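Local coordinates for cell death abnormality protein 2 (PDB 3QWX) that acts as a Crk-family SH2/SH3 signalling adaptor required for engulfment of cell corpses and for cell migration, in a complex with ced-5 and ced-12, at residues K114-E119 against W154-N158. Coordinates in Å, arbitrary orientation, origin at the centre of the assembly. Residue numbers count along the deposited sequence, not the author numbering.
Sequences KKPIIE and WEARN
Segment 114-119, connecting strand 111-112 of the SH2 sheet to strand 119-123 of the SH3 sheet, is extended through 114-117, then kinked at I118 (phi/psi -79/-47). It passes 154-157 with end-to-end directions 124° apart. The closest CA pair, I117 and R157, is 9.0 Å apart, so long side chains must bridge the gap. R157 suits this: with chi1 and chi2 t and chi3 p, its flat, multi-donor guanidinium serves K115 O (from NH1, 3.1 Å, 160°) and two waters, one joining R157 NH1 (2.8 Å) to K115 N (3.2 Å), the other R157 NH2 (2.7 Å) to K115 O (2.9 Å). Its face takes K114 CE, 3.7 Å from R157 CZ. K115 (chi1 m, then t) and extended E155 have the length and opposite charges to meet, K115 NZ lying 3.0 Å from E155 OE1. I118-E119 form a classic beta bulge opposite I145; E119, chi1 p, brings OE2 to 3.5 Å from W154 CZ3, where K148 makes a cation-pi contact with W154 and a long, weak ion pair with E119. E144 salt-bridges R157 NH2, probably offsetting K114 NZ, 4.1 Å from R157 NH2. Main-chain hydrogen bonds, water and one ion pair, rather than extensive apolar packing, thus hold this modest surface contact (308 Å²).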
ATOM      1  N   LYS A 114       6.555  -2.668   3.885  1.00 15.91           N
ATOM      2  CA  LYS A 114       6.807  -3.684   2.863  1.00 22.91           C
ATOM      3  C   LYS A 114       6.784  -5.059   3.517  1.00 19.19           C
ATOM      4  O   LYS A 114       7.455  -5.286   4.531  1.00 19.47           O
ATOM      5  CB  LYS A 114       8.170  -3.474   2.168  1.00 21.45           C
ATOM      6  CG  LYS A 114       8.317  -2.152   1.418  1.00 25.50           C
ATOM      7  CD  LYS A 114       9.584  -2.130   0.561  1.00 40.24           C
ATOM      8  CE  LYS A 114       9.478  -3.083  -0.639  1.00 38.86           C
ATOM      9  NZ  LYS A 114      10.759  -3.248  -1.409  1.00 30.83           N
ATOM     10  N   LYS A 115       6.020  -5.977   2.936  1.00 22.83           N
ATOM     11  CA  LYS A 115       6.025  -7.358   3.401  1.00 18.10           C
ATOM     12  C   LYS A 115       7.356  -8.013   3.074  1.00 19.54           C
ATOM     13  O   LYS A 115       7.959  -7.703   2.048  1.00 19.82           O
ATOM     14  CB  LYS A 115       4.894  -8.144   2.748  1.00 20.25           C
ATOM     15  CG  LYS A 115       3.505  -7.569   3.008  1.00 20.22           C
ATOM     16  CD  LYS A 115       2.442  -8.434   2.368  1.00 23.10           C
ATOM     17  CE  LYS A 115       1.054  -7.823   2.524  1.00 29.72           C
ATOM     18  NZ  LYS A 115      -0.025  -8.747   2.074  1.00 26.53           N
ATOM     19  N   PRO A 116       7.818  -8.924   3.950  1.00 21.74           N
ATOM     20  CA  PRO A 116       9.065  -9.679   3.760  1.00 23.96           C
ATOM     21  C   PRO A 116       8.961 -10.645   2.575  1.00 19.94           C
ATOM     22  O   PRO A 116       7.868 -11.084   2.217  1.00 22.59           O
ATOM     23  CB  PRO A 116       9.200 -10.482   5.061  1.00 24.52           C
ATOM     24  CG  PRO A 116       8.229  -9.866   6.022  1.00 28.45           C
ATOM     25  CD  PRO A 116       7.144  -9.269   5.217  1.00 24.22           C
ATOM     26  N   ILE A 117      10.104 -10.969   1.989  1.00 20.78           N
ATOM     27  CA  ILE A 117      10.160 -11.831   0.814  1.00 23.24           C
ATOM     28  C   ILE A 117      10.263 -13.288   1.250  1.00 24.00           C
ATOM     29  O   ILE A 117      11.164 -13.654   2.006  1.00 21.58           O
ATOM     30  CB  ILE A 117      11.374 -11.469  -0.064  1.00 20.53           C
ATOM     31  CG1 ILE A 117      11.312  -9.982  -0.463  1.00 21.15           C
ATOM     32  CG2 ILE A 117      11.467 -12.408  -1.272  1.00 22.03           C
ATOM     33  CD1 ILE A 117      12.656  -9.381  -0.899  1.00 22.93           C
ATOM     34  N   ILE A 118       9.328 -14.109   0.783  1.00 21.75           N
ATOM     35  CA  ILE A 118       9.362 -15.542   1.046  1.00 23.60           C
ATOM     36  C   ILE A 118      10.356 -16.221   0.109  1.00 27.40           C
ATOM     37  O   ILE A 118      11.166 -17.037   0.533  1.00 26.41           O
ATOM     38  CB  ILE A 118       7.964 -16.168   0.880  1.00 24.95           C
ATOM     39  CG1 ILE A 118       7.056 -15.710   2.019  1.00 27.01           C
ATOM     40  CG2 ILE A 118       8.053 -17.678   0.865  1.00 29.18           C
ATOM     41  CD1 ILE A 118       5.595 -15.968   1.772  1.00 28.33           C
ATOM     42  N   GLU A 119      10.290 -15.891  -1.175  1.00 20.76           N
ATOM     43  CA  GLU A 119      11.302 -16.375  -2.105  1.00 24.13           C
ATOM     44  C   GLU A 119      11.349 -15.532  -3.374  1.00 23.46           C
ATOM     45  O   GLU A 119      10.415 -14.778  -3.661  1.00 20.88           O
ATOM     46  CB  GLU A 119      11.077 -17.852  -2.441  1.00 29.74           C
ATOM     47  CG  GLU A 119       9.740 -18.159  -3.069  1.00 25.63           C
ATOM     48  CD  GLU A 119       9.572 -19.646  -3.356  1.00 36.44           C
ATOM     49  OE1 GLU A 119      10.201 -20.463  -2.645  1.00 43.10           O
ATOM     50  OE2 GLU A 119       8.819 -19.994  -4.293  1.00 37.37           O
ATOM     51  N   TRP A 154      -0.170 -17.165  -5.691  1.00 18.56           N
ATOM     52  CA  TRP A 154       0.714 -16.558  -4.706  1.00 19.36           C
ATOM     53  C   TRP A 154       0.741 -15.044  -4.870  1.00 18.70           C
ATOM     54  O   TRP A 154       0.667 -14.535  -5.986  1.00 18.90           O
ATOM     55  CB  TRP A 154       2.143 -17.078  -4.863  1.00 20.78           C
ATOM     56  CG  TRP A 154       2.326 -18.546  -4.646  1.00 23.27           C
ATOM     57  CD1 TRP A 154       1.440 -19.414  -4.079  1.00 22.95           C
ATOM     58  CD2 TRP A 154       3.482 -19.319  -4.991  1.00 24.50           C
ATOM     59  NE1 TRP A 154       1.971 -20.679  -4.055  1.00 24.38           N
ATOM     60  CE2 TRP A 154       3.222 -20.651  -4.613  1.00 25.06           C
ATOM     61  CE3 TRP A 154       4.709 -19.014  -5.590  1.00 21.38           C
ATOM     62  CZ2 TRP A 154       4.148 -21.677  -4.799  1.00 25.79           C
ATOM     63  CZ3 TRP A 154       5.621 -20.033  -5.789  1.00 26.41           C
ATOM     64  CH2 TRP A 154       5.334 -21.354  -5.394  1.00 27.69           C
ATOM     65  N   GLU A 155       0.863 -14.327  -3.760  1.00 18.76           N
ATOM     66  CA  GLU A 155       1.040 -12.879  -3.815  1.00 16.16           C
ATOM     67  C   GLU A 155       2.494 -12.555  -4.191  1.00 20.16           C
ATOM     68  O   GLU A 155       3.430 -13.019  -3.535  1.00 16.87           O
ATOM     69  CB  GLU A 155       0.690 -12.239  -2.464  1.00 19.73           C
ATOM     70  CG  GLU A 155       0.760 -10.702  -2.471  1.00 19.87           C
ATOM     71  CD  GLU A 155       0.553 -10.076  -1.089  1.00 26.42           C
ATOM     72  OE1 GLU A 155       0.633 -10.794  -0.073  1.00 30.84           O
ATOM     73  OE2 GLU A 155       0.324  -8.853  -1.023  1.00 38.69           O
ATOM     74  N   ALA A 156       2.662 -11.765  -5.254  1.00 18.48           N
ATOM     75  CA  ALA A 156       3.983 -11.396  -5.778  1.00 16.71           C
ATOM     76  C   ALA A 156       4.155  -9.869  -5.854  1.00 19.74           C
ATOM     77  O   ALA A 156       3.176  -9.119  -5.802  1.00 18.02           O
ATOM     78  CB  ALA A 156       4.183 -12.008  -7.136  1.00 15.71           C
ATOM     79  N   ARG A 157       5.400  -9.421  -5.977  1.00 16.73           N
ATOM     80  CA  ARG A 157       5.720  -8.006  -6.071  1.00 18.99           C
ATOM     81  C   ARG A 157       6.735  -7.833  -7.184  1.00 17.98           C
ATOM     82  O   ARG A 157       7.721  -8.561  -7.247  1.00 18.50           O
ATOM     83  CB  ARG A 157       6.312  -7.493  -4.751  1.00 21.68           C
ATOM     84  CG  ARG A 157       6.563  -5.994  -4.728  1.00 19.83           C
ATOM     85  CD  ARG A 157       6.899  -5.516  -3.317  1.00 21.79           C
ATOM     86  NE  ARG A 157       8.092  -6.155  -2.789  1.00 21.83           N
ATOM     87  CZ  ARG A 157       8.271  -6.493  -1.515  1.00 22.73           C
ATOM     88  NH1 ARG A 157       7.331  -6.261  -0.602  1.00 21.63           N
ATOM     89  NH2 ARG A 157       9.401  -7.073  -1.152  1.00 18.40           N
ATOM     90  N   ASN A 158       6.504  -6.883  -8.074  1.00 13.07           N
ATOM     91  CA  ASN A 158       7.475  -6.666  -9.141  1.00 19.21           C
ATOM     92  C   ASN A 158       8.524  -5.600  -8.778  1.00 18.90           C
ATOM     93  O   ASN A 158       8.489  -5.031  -7.679  1.00 21.47           O
ATOM     94  CB  ASN A 158       6.784  -6.387 -10.483  1.00 20.22           C
ATOM     95  CG  ASN A 158       6.061  -5.042 -10.518  1.00 21.18           C
ATOM     96  OD1 ASN A 158       6.304  -4.160  -9.695  1.00 24.12           O
ATOM     97  ND2 ASN A 158       5.187  -4.880 -11.491  1.00 18.30           N
TER
HETATM   98  O   HOH W   1       4.764  -5.277   0.108  1.00 12.66           O
HETATM   99  O   HOH W   2      10.563  -6.687   1.287  1.00 20.72           O